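2-Cys peroxiredoxin (Plasmodium yoelii, PDB 2H01) probably reduces hydrogen peroxide and organic hydroperoxides to water and alcohols, as a thiol-specific peroxidase of the peroxiredoxin family. Local coordinates at residues 8-13 with 22-27; 67-72 with 96-101; 16-21 with 78-83. One frame throughout, in Å; residues are numbered along the deposited sequence.

Overall arrangement
From the N terminus, strand 10-14 turns back through residues 15-19 into strand 20-24, and interaction 1 (8-13 with 22-27) closes this beta hairpin. Interaction 2 (67-72 with 96-101) comes later and closes the beta-alpha-beta unit of strand 66-72, helix 76-83 and strand 98-101; the two follow in series. They share one sheet, since strand 10-14 is the antiparallel neighbour of strand 98-101, with Ser101 N 3.0 Å from Glu12 O. Interaction 3 (16-21 with 78-83) crosses both along the chain: it brings the hairpin turn onto the helix inside the beta-alpha-beta connection. His79 of that helix also reaches the sheet, at Ile100 O.

Interaction 1: 8-13 with 22-27; sequences SFKAEA and EVSLSD
Residues 10-13 and 22-24 pair as antiparallel strands, their axes 4.6 Å apart at the closest point, with Ala11 and Val23 as the hydrogen-bonded pair flanked by the non-hydrogen-bonded pairs Lys10-Ser24 and Glu12-Glu22. Ala11 and Val23 bond in both directions: Ala11 N meets Val23 O at 2.8 Å, and the return bond from Val23 N to Ala11 O is almost straight, at 170°. Beyond them Leu25 N reaches Phe9 O over a longer 3.3 Å, and a water bridges Phe9 O and Ser26 N where the chain leaves the strand for a 3-10 turn. Asp27 OD2 accepts from Ser24 N, the donor lying above the carboxylate plane, which ties the turn back to the strand end.

Phe9 and Leu25 make the main apolar contact. Phe9 CG sits between the backbone N and carbonyl carbon (chi1 61°), which brings it nearer to Leu25 than CB is. Leu25 CB lies over one face of the ring, offset toward the rim and 4.0 Å from the centroid of the Phe9 ring, a CH-pi contact. Ala13 CB meets Val23 CG2 at 4.0 Å. On the opposite side of the hairpin, with Lys10, Ser24, Glu12 and Glu22, the groups are polar; Glu12 OE2 forms a salt bridge with Lys76. The hairpin is thus two-sided: charged groups line one side, while Phe9 and Ala11 pack on Ile107 of helix 106-110.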
loop_
_atom_site.group_PDB
_atom_site.type_symbol
_atom_site.label_atom_id
_atom_site.label_comp_id
_atom_site.label_asym_id
_atom_site.label_seq_id
_atom_site.Cartn_x
_atom_site.Cartn_y
_atom_site.Cartn_z
ATOM N N SER A 8 -10.122 -4.781 -7.877
ATOM C CA SER A 8 -9.409 -6.014 -7.576
ATOM C C SER A 8 -8.216 -6.277 -8.489
ATOM O O SER A 8 -7.981 -5.551 -9.459
ATOM C CB SER A 8 -10.374 -7.204 -7.610
ATOM O OG SER A 8 -10.983 -7.342 -8.880
ATOM N N PHE A 9 -7.440 -7.301 -8.144
ATOM C CA PHE A 9 -6.280 -7.682 -8.943
ATOM C C PHE A 9 -5.707 -9.029 -8.500
ATOM O O PHE A 9 -5.983 -9.517 -7.403
ATOM C CB PHE A 9 -5.193 -6.584 -8.898
ATOM C CG PHE A 9 -4.656 -6.299 -7.510
ATOM C CD1 PHE A 9 -3.849 -7.221 -6.855
ATOM C CD2 PHE A 9 -4.977 -5.111 -6.857
ATOM C CE1 PHE A 9 -3.372 -6.966 -5.572
ATOM C CE2 PHE A 9 -4.506 -4.847 -5.573
ATOM C CZ PHE A 9 -3.703 -5.775 -4.929
ATOM N N LYS A 10 -4.973 -9.638 -9.412
ATOM C CA LYS A 10 -4.231 -10.851 -9.158
ATOM C C LYS A 10 -2.812 -10.673 -9.677
ATOM O O LYS A 10 -2.577 -10.712 -10.867
ATOM C CB LYS A 10 -4.894 -12.024 -9.871
ATOM C CG LYS A 10 -4.669 -13.348 -9.187
ATOM C CD LYS A 10 -4.434 -14.485 -10.146
ATOM C CE LYS A 10 -5.524 -14.575 -11.189
ATOM N NZ LYS A 10 -6.595 -15.543 -10.843
ATOM N N ALA A 11 -1.867 -10.455 -8.782
ATOM C CA ALA A 11 -0.492 -10.188 -9.218
ATOM C C ALA A 11 0.588 -11.126 -8.703
ATOM O O ALA A 11 0.433 -11.752 -7.657
ATOM C CB ALA A 11 -0.111 -8.749 -8.862
ATOM N N GLU A 12 1.678 -11.222 -9.462
ATOM C CA GLU A 12 2.823 -12.037 -9.071
ATOM C C GLU A 12 3.419 -11.263 -7.899
ATOM O O GLU A 12 3.254 -10.044 -7.818
ATOM C CB GLU A 12 3.860 -12.135 -10.203
ATOM C CG GLU A 12 3.439 -12.957 -11.425
ATOM C CD GLU A 12 3.085 -14.403 -11.084
ATOM O OE1 GLU A 12 2.044 -14.622 -10.432
ATOM O OE2 GLU A 12 3.847 -15.322 -11.464
ATOM N N ALA A 13 4.117 -11.949 -7.005
ATOM C CA ALA A 13 4.665 -11.263 -5.847
ATOM C C ALA A 13 5.930 -11.871 -5.274
ATOM O O ALA A 13 6.195 -13.062 -5.427
ATOM C CB ALA A 13 3.605 -11.190 -4.751
ATOM N N GLU A 22 1.681 -15.628 -5.750
ATOM C CA GLU A 22 0.610 -14.829 -6.303
ATOM C C GLU A 22 -0.200 -14.199 -5.183
ATOM O O GLU A 22 -0.374 -14.789 -4.119
ATOM C CB GLU A 22 -0.287 -15.706 -7.167
ATOM C CG GLU A 22 -1.455 -14.972 -7.800
ATOM C CD GLU A 22 -2.289 -15.889 -8.673
ATOM O OE1 GLU A 22 -2.774 -16.920 -8.150
ATOM O OE2 GLU A 22 -2.454 -15.580 -9.874
ATOM N N VAL A 23 -0.630 -12.963 -5.391
ATOM C CA VAL A 23 -1.501 -12.287 -4.451
ATOM C C VAL A 23 -2.700 -11.627 -5.106
ATOM O O VAL A 23 -2.589 -10.971 -6.128
ATOM C CB VAL A 23 -0.775 -11.213 -3.638
ATOM C CG1 VAL A 23 -1.783 -10.423 -2.818
ATOM C CG2 VAL A 23 0.251 -11.818 -2.751
ATOM N N SER A 24 -3.847 -11.775 -4.469
ATOM C CA SER A 24 -5.077 -11.153 -4.944
ATOM C C SER A 24 -5.554 -10.250 -3.820
ATOM O O SER A 24 -5.384 -10.562 -2.648
ATOM C CB SER A 24 -6.155 -12.209 -5.239
ATOM O OG SER A 24 -5.795 -13.069 -6.311
ATOM N N LEU A 25 -6.145 -9.125 -4.173
ATOM C CA LEU A 25 -6.620 -8.218 -3.153
ATOM C C LEU A 25 -7.619 -8.948 -2.264
ATOM O O LEU A 25 -7.590 -8.819 -1.039
ATOM C CB LEU A 25 -7.282 -7.008 -3.800
ATOM C CG LEU A 25 -7.621 -5.888 -2.828
ATOM C CD1 LEU A 25 -6.397 -5.555 -2.007
ATOM C CD2 LEU A 25 -8.096 -4.674 -3.585
ATOM N N SER A 26 -8.475 -9.735 -2.907
ATOM C CA SER A 26 -9.526 -10.496 -2.244
ATOM C C SER A 26 -9.040 -11.525 -1.231
ATOM O O SER A 26 -9.828 -11.999 -0.415
ATOM C CB SER A 26 -10.419 -11.187 -3.298
ATOM O OG SER A 26 -9.707 -12.193 -4.002
ATOM N N ASP A 27 -7.764 -11.891 -1.282
ATOM C CA ASP A 27 -7.237 -12.855 -0.315
ATOM C C ASP A 27 -7.312 -12.273 1.103
ATOM O O ASP A 27 -7.253 -13.003 2.088
ATOM C CB ASP A 27 -5.764 -13.193 -0.588
ATOM C CG ASP A 27 -5.545 -13.892 -1.915
ATOM O OD1 ASP A 27 -6.456 -14.614 -2.374
ATOM O OD2 ASP A 27 -4.441 -13.736 -2.488
HETATM O O HOH W 1 -8.642 -9.178 -5.670
#

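Interaction 2: 67-72 with 96-101; sequences ELLGCS and KHTLIS
Leu68 and His97 make the CH-pi contact of this pairing: Leu68 CD1 lies over one face of the imidazole, 4.0 Å from its centroid and displaced toward the rim. His97 CG, set between its own backbone N and carbonyl carbon (chi1 64°), comes to lie 3.9 Å from Leu68 CB.

The main-chain bonds are those of parallel strands. Gly70 uses its N and its O toward the same strand, bonding to Thr98 and Ile100, the residues before and after Leu99. Gly70 N donates to Thr98 O at 3.1 Å, and Gly70 O accepts from Ile100 N at 2.8 Å. His97 ND1 gives a further, weak hydrogen bond to Thr98 O.

The bare alpha carbon of Gly70 lets Leu99 CD2 come to 3.9 Å from Gly70 CA. On the face carrying Leu69, Cys71, Thr98 and Ile100 the contacts are mostly apolar. Cys71 CB meets Ile100 CG1 at 3.7 Å, and Leu69 and Thr98 lie side by side, pointing the same way. Thr98 OG1, 3.5 Å from Leu69 CD2, is buried without a polar partner.

The two strands frame a beta-alpha-beta unit of the thioredoxin-like core. Strand 33-38 pairs with the far edge of 66-72, helices 49-56 and 58-63 pack against Leu68 and His97, and His79 of helix 76-83 bonds to Ile100 O.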
loop_
_atom_site.group_PDB
_atom_site.type_symbol
_atom_site.label_atom_id
_atom_site.label_comp_id
_atom_site.label_asym_id
_atom_site.label_seq_id
_atom_site.Cartn_x
_atom_site.Cartn_y
_atom_site.Cartn_z
ATOM N N GLU A 67 -1.988 -5.332 6.393
ATOM C CA GLU A 67 -1.094 -6.001 5.456
ATOM C C GLU A 67 -0.510 -4.975 4.480
ATOM O O GLU A 67 -1.249 -4.282 3.782
ATOM C CB GLU A 67 -1.879 -7.067 4.679
ATOM C CG GLU A 67 -1.051 -7.917 3.715
ATOM C CD GLU A 67 -0.151 -8.906 4.425
ATOM O OE1 GLU A 67 -0.509 -9.369 5.538
ATOM O OE2 GLU A 67 0.906 -9.238 3.861
ATOM N N LEU A 68 0.815 -4.887 4.430
ATOM C CA LEU A 68 1.488 -3.944 3.541
ATOM C C LEU A 68 1.748 -4.540 2.168
ATOM O O LEU A 68 2.251 -5.653 2.063
ATOM C CB LEU A 68 2.833 -3.513 4.118
ATOM C CG LEU A 68 2.901 -2.427 5.187
ATOM C CD1 LEU A 68 4.371 -2.130 5.500
ATOM C CD2 LEU A 68 2.200 -1.175 4.680
ATOM N N LEU A 69 1.408 -3.787 1.123
ATOM C CA LEU A 69 1.639 -4.228 -0.251
ATOM C C LEU A 69 2.249 -3.079 -1.052
ATOM O O LEU A 69 1.624 -2.038 -1.239
ATOM C CB LEU A 69 0.325 -4.697 -0.904
ATOM C CG LEU A 69 -0.342 -5.942 -0.284
ATOM C CD1 LEU A 69 -1.611 -6.281 -1.039
ATOM C CD2 LEU A 69 0.615 -7.132 -0.324
ATOM N N GLY A 70 3.490 -3.272 -1.493
ATOM C CA GLY A 70 4.185 -2.272 -2.289
ATOM C C GLY A 70 4.080 -2.616 -3.765
ATOM O O GLY A 70 4.379 -3.732 -4.170
ATOM N N CYS A 71 3.673 -1.656 -4.582
ATOM C CA CYS A 71 3.505 -1.928 -5.998
ATOM C C CYS A 71 4.206 -0.955 -6.953
ATOM O O CYS A 71 4.143 0.263 -6.775
ATOM C CB CYS A 71 2.005 -1.955 -6.302
ATOM S SG CYS A 71 1.528 -2.262 -8.019
ATOM N N SER A 72 4.892 -1.516 -7.951
ATOM C CA SER A 72 5.555 -0.741 -9.008
ATOM C C SER A 72 5.375 -1.583 -10.269
ATOM O O SER A 72 5.154 -2.794 -10.190
ATOM C CB SER A 72 7.050 -0.528 -8.747
ATOM O OG SER A 72 7.830 -1.583 -9.281
ATOM N N LYS A 96 10.592 -6.868 4.690
ATOM C CA LYS A 96 9.955 -8.016 5.271
ATOM C C LYS A 96 8.477 -8.112 4.902
ATOM O O LYS A 96 7.787 -9.047 5.276
ATOM C CB LYS A 96 10.216 -8.061 6.765
ATOM C CG LYS A 96 11.590 -8.586 7.098
ATOM C CD LYS A 96 11.833 -9.928 6.426
ATOM C CE LYS A 96 13.313 -10.298 6.339
ATOM N NZ LYS A 96 13.982 -10.547 7.630
ATOM N N HIS A 97 8.014 -7.153 4.114
ATOM C CA HIS A 97 6.624 -7.157 3.658
ATOM C C HIS A 97 6.618 -7.413 2.144
ATOM O O HIS A 97 7.631 -7.227 1.478
ATOM C CB HIS A 97 5.920 -5.837 4.009
ATOM C CG HIS A 97 6.483 -4.630 3.326
ATOM N ND1 HIS A 97 6.054 -4.209 2.086
ATOM C CD2 HIS A 97 7.392 -3.716 3.740
ATOM C CE1 HIS A 97 6.668 -3.083 1.768
ATOM N NE2 HIS A 97 7.484 -2.762 2.756
ATOM N N THR A 98 5.488 -7.838 1.597
ATOM C CA THR A 98 5.436 -8.161 0.180
ATOM C C THR A 98 5.378 -7.024 -0.836
ATOM O O THR A 98 4.795 -5.972 -0.599
ATOM C CB THR A 98 4.283 -9.183 -0.121
ATOM O OG1 THR A 98 3.575 -8.793 -1.308
ATOM C CG2 THR A 98 3.332 -9.295 1.044
ATOM N N LEU A 99 6.037 -7.250 -1.968
ATOM C CA LEU A 99 6.052 -6.296 -3.069
ATOM C C LEU A 99 5.337 -6.994 -4.229
ATOM O O LEU A 99 5.652 -8.137 -4.558
ATOM C CB LEU A 99 7.493 -5.956 -3.467
ATOM C CG LEU A 99 8.370 -5.230 -2.432
ATOM C CD1 LEU A 99 9.766 -5.009 -3.007
ATOM C CD2 LEU A 99 7.743 -3.893 -2.064
ATOM N N ILE A 100 4.579 -6.461 -4.923
ATOM C CA ILE A 100 3.905 -7.115 -6.037
ATOM C C ILE A 100 4.282 -6.469 -7.366
ATOM O O ILE A 100 4.698 -5.296 -7.401
ATOM C CB ILE A 100 2.377 -7.072 -5.844
ATOM C CG1 ILE A 100 1.892 -5.623 -5.750
ATOM C CG2 ILE A 100 1.974 -7.854 -4.602
ATOM C CD1 ILE A 100 0.386 -5.480 -5.797
ATOM N N SER A 101 3.977 -7.144 -8.338
ATOM C CA SER A 101 4.468 -6.738 -9.641
ATOM C C SER A 101 3.335 -6.434 -10.591
ATOM O O SER A 101 2.565 -7.328 -10.942
ATOM C CB SER A 101 5.354 -7.843 -10.227
ATOM O OG SER A 101 5.691 -7.582 -11.582
#

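Interaction 3: 16-21 with 78-83; sequences GDNTFG and THLAWK
Phe20 meets Leu80 at its outer end, where ring atom CZ is 3.5 Å from Leu80 CD2 and CE1 lies 3.9 Å from Leu80 CB. The two side chains cross at about a right angle, and the methyl approaches the ring obliquely. Leu80 CG is anti to the backbone N (chi1 177°), which carries it out toward Asn18. The two methyls of Leu80 have different partners: CD2 goes to Phe20, while CD1 touches Asn18, 4.0 Å from both its CB and CG. Leu80 is thereby wedged between the turn and the start of strand 20-24.

One helical turn on, Lys83 sends its chain past Asn18, the two side chains sliding by each other in opposite directions. The Lys83 chain bends at chi3 (62°) before NZ arrives at the turn. There NZ makes a weak hydrogen bond to Gly16 O at 3.4 Å; the weak 2.7 Å approach of NZ to Asn18 OD1 is doubtful, because OD1 sits too close to Lys83 CE in the model. The stronger polar partners of NZ are main-chain oxygens of Phe15 and Ile95.

Phe20 also stacks edge-to-face with Phe77 and forms a cation-pi contact with Lys76, both from helix 76-83. The contact thus pairs an apolar patch with a lysine whose ammonium group collects carbonyl oxygens from separate loops. The carbonyl dipoles of Phe15 and Ile95 would be expected to stabilise the ammonium charge, and Lys83 thereby links the hairpin turn to the segment before strand 98-101.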
loop_
_atom_site.group_PDB
_atom_site.type_symbol
_atom_site.label_atom_id
_atom_site.label_comp_id
_atom_site.label_asym_id
_atom_site.label_seq_id
_atom_site.Cartn_x
_atom_site.Cartn_y
_atom_site.Cartn_z
ATOM N N GLY A 16 8.393 -11.446 1.850
ATOM C CA GLY A 16 9.504 -11.376 2.775
ATOM C C GLY A 16 10.438 -12.554 2.649
ATOM O O GLY A 16 11.624 -12.387 2.454
ATOM N N ASP A 17 9.886 -13.747 2.775
ATOM C CA ASP A 17 10.518 -14.970 2.301
ATOM C C ASP A 17 11.562 -14.769 1.200
ATOM O O ASP A 17 12.534 -15.503 1.131
ATOM C CB ASP A 17 9.467 -15.984 1.839
ATOM C CG ASP A 17 8.720 -16.621 2.987
ATOM O OD1 ASP A 17 9.256 -17.549 3.610
ATOM O OD2 ASP A 17 7.578 -16.274 3.337
ATOM N N ASN A 18 11.368 -13.776 0.341
ATOM C CA ASN A 18 12.032 -13.742 -0.962
ATOM C C ASN A 18 11.590 -14.902 -1.826
ATOM O O ASN A 18 12.281 -15.311 -2.736
ATOM C CB ASN A 18 13.549 -13.787 -0.815
ATOM C CG ASN A 18 14.149 -12.447 -0.492
ATOM O OD1 ASN A 18 13.478 -11.435 -0.473
ATOM N ND2 ASN A 18 15.434 -12.444 -0.242
ATOM N N THR A 19 10.410 -15.405 -1.479
ATOM C CA THR A 19 9.635 -16.438 -2.171
ATOM C C THR A 19 8.845 -15.760 -3.263
ATOM O O THR A 19 8.410 -14.639 -3.080
ATOM C CB THR A 19 8.605 -17.007 -1.147
ATOM O OG1 THR A 19 9.246 -17.901 -0.239
ATOM C CG2 THR A 19 7.565 -17.846 -1.795
ATOM N N PHE A 20 8.627 -16.424 -4.390
ATOM C CA PHE A 20 7.705 -15.842 -5.358
ATOM C C PHE A 20 6.352 -16.408 -5.043
ATOM O O PHE A 20 6.245 -17.427 -4.357
ATOM C CB PHE A 20 8.061 -16.208 -6.797
ATOM C CG PHE A 20 9.260 -15.486 -7.330
ATOM C CD1 PHE A 20 9.557 -14.195 -6.901
ATOM C CD2 PHE A 20 10.076 -16.083 -8.286
ATOM C CE1 PHE A 20 10.656 -13.511 -7.417
ATOM C CE2 PHE A 20 11.174 -15.406 -8.808
ATOM C CZ PHE A 20 11.466 -14.123 -8.376
ATOM N N GLY A 21 5.315 -15.747 -5.537
ATOM C CA GLY A 21 3.970 -16.223 -5.296
ATOM C C GLY A 21 2.955 -15.306 -5.933
ATOM O O GLY A 21 3.315 -14.326 -6.578
ATOM N N THR A 78 12.811 -8.371 -10.981
ATOM C CA THR A 78 13.578 -7.225 -10.544
ATOM C C THR A 78 13.341 -6.752 -9.121
ATOM O O THR A 78 14.226 -6.167 -8.517
ATOM C CB THR A 78 13.681 -6.089 -11.561
ATOM O OG1 THR A 78 12.886 -6.378 -12.700
ATOM C CG2 THR A 78 13.105 -4.832 -11.022
ATOM N N HIS A 79 12.169 -7.058 -8.574
ATOM C CA HIS A 79 11.951 -6.801 -7.148
ATOM C C HIS A 79 12.935 -7.656 -6.352
ATOM O O HIS A 79 13.620 -7.173 -5.455
ATOM C CB HIS A 79 10.530 -7.198 -6.708
ATOM C CG HIS A 79 9.458 -6.243 -7.127
ATOM N ND1 HIS A 79 9.722 -4.962 -7.557
ATOM C CD2 HIS A 79 8.110 -6.369 -7.130
ATOM C CE1 HIS A 79 8.585 -4.339 -7.809
ATOM N NE2 HIS A 79 7.592 -5.172 -7.555
ATOM N N LEU A 80 12.985 -8.940 -6.676
ATOM C CA LEU A 80 13.881 -9.862 -5.983
ATOM C C LEU A 80 15.325 -9.364 -6.038
ATOM O O LEU A 80 16.005 -9.277 -5.010
ATOM C CB LEU A 80 13.791 -11.257 -6.604
ATOM C CG LEU A 80 14.740 -12.297 -6.009
ATOM C CD1 LEU A 80 14.469 -12.419 -4.503
ATOM C CD2 LEU A 80 14.552 -13.646 -6.711
ATOM N N ALA A 81 15.780 -9.032 -7.245
ATOM C CA ALA A 81 17.132 -8.536 -7.447
ATOM C C ALA A 81 17.367 -7.245 -6.668
ATOM O O ALA A 81 18.489 -6.974 -6.238
ATOM C CB ALA A 81 17.385 -8.298 -8.938
ATOM N N TRP A 82 16.314 -6.452 -6.486
ATOM C CA TRP A 82 16.439 -5.192 -5.757
ATOM C C TRP A 82 16.522 -5.443 -4.253
ATOM O O TRP A 82 17.144 -4.673 -3.525
ATOM C CB TRP A 82 15.255 -4.278 -6.066
ATOM C CG TRP A 82 15.486 -2.842 -5.730
ATOM C CD1 TRP A 82 16.678 -2.187 -5.719
ATOM C CD2 TRP A 82 14.482 -1.848 -5.494
ATOM N NE1 TRP A 82 16.486 -0.843 -5.499
ATOM C CE2 TRP A 82 15.145 -0.607 -5.359
ATOM C CE3 TRP A 82 13.084 -1.886 -5.391
ATOM C CZ2 TRP A 82 14.459 0.589 -5.127
ATOM C CZ3 TRP A 82 12.401 -0.701 -5.161
ATOM C CH2 TRP A 82 13.090 0.524 -5.032
ATOM N N LYS A 83 15.887 -6.518 -3.795
ATOM C CA LYS A 83 15.928 -6.872 -2.384
ATOM C C LYS A 83 17.306 -7.456 -2.060
ATOM O O LYS A 83 17.793 -7.326 -0.939
ATOM C CB LYS A 83 14.838 -7.901 -2.043
ATOM C CG LYS A 83 13.411 -7.363 -2.104
ATOM C CD LYS A 83 12.402 -8.384 -1.602
ATOM C CE LYS A 83 12.658 -8.738 -0.145
ATOM N NZ LYS A 83 11.614 -9.626 0.426
#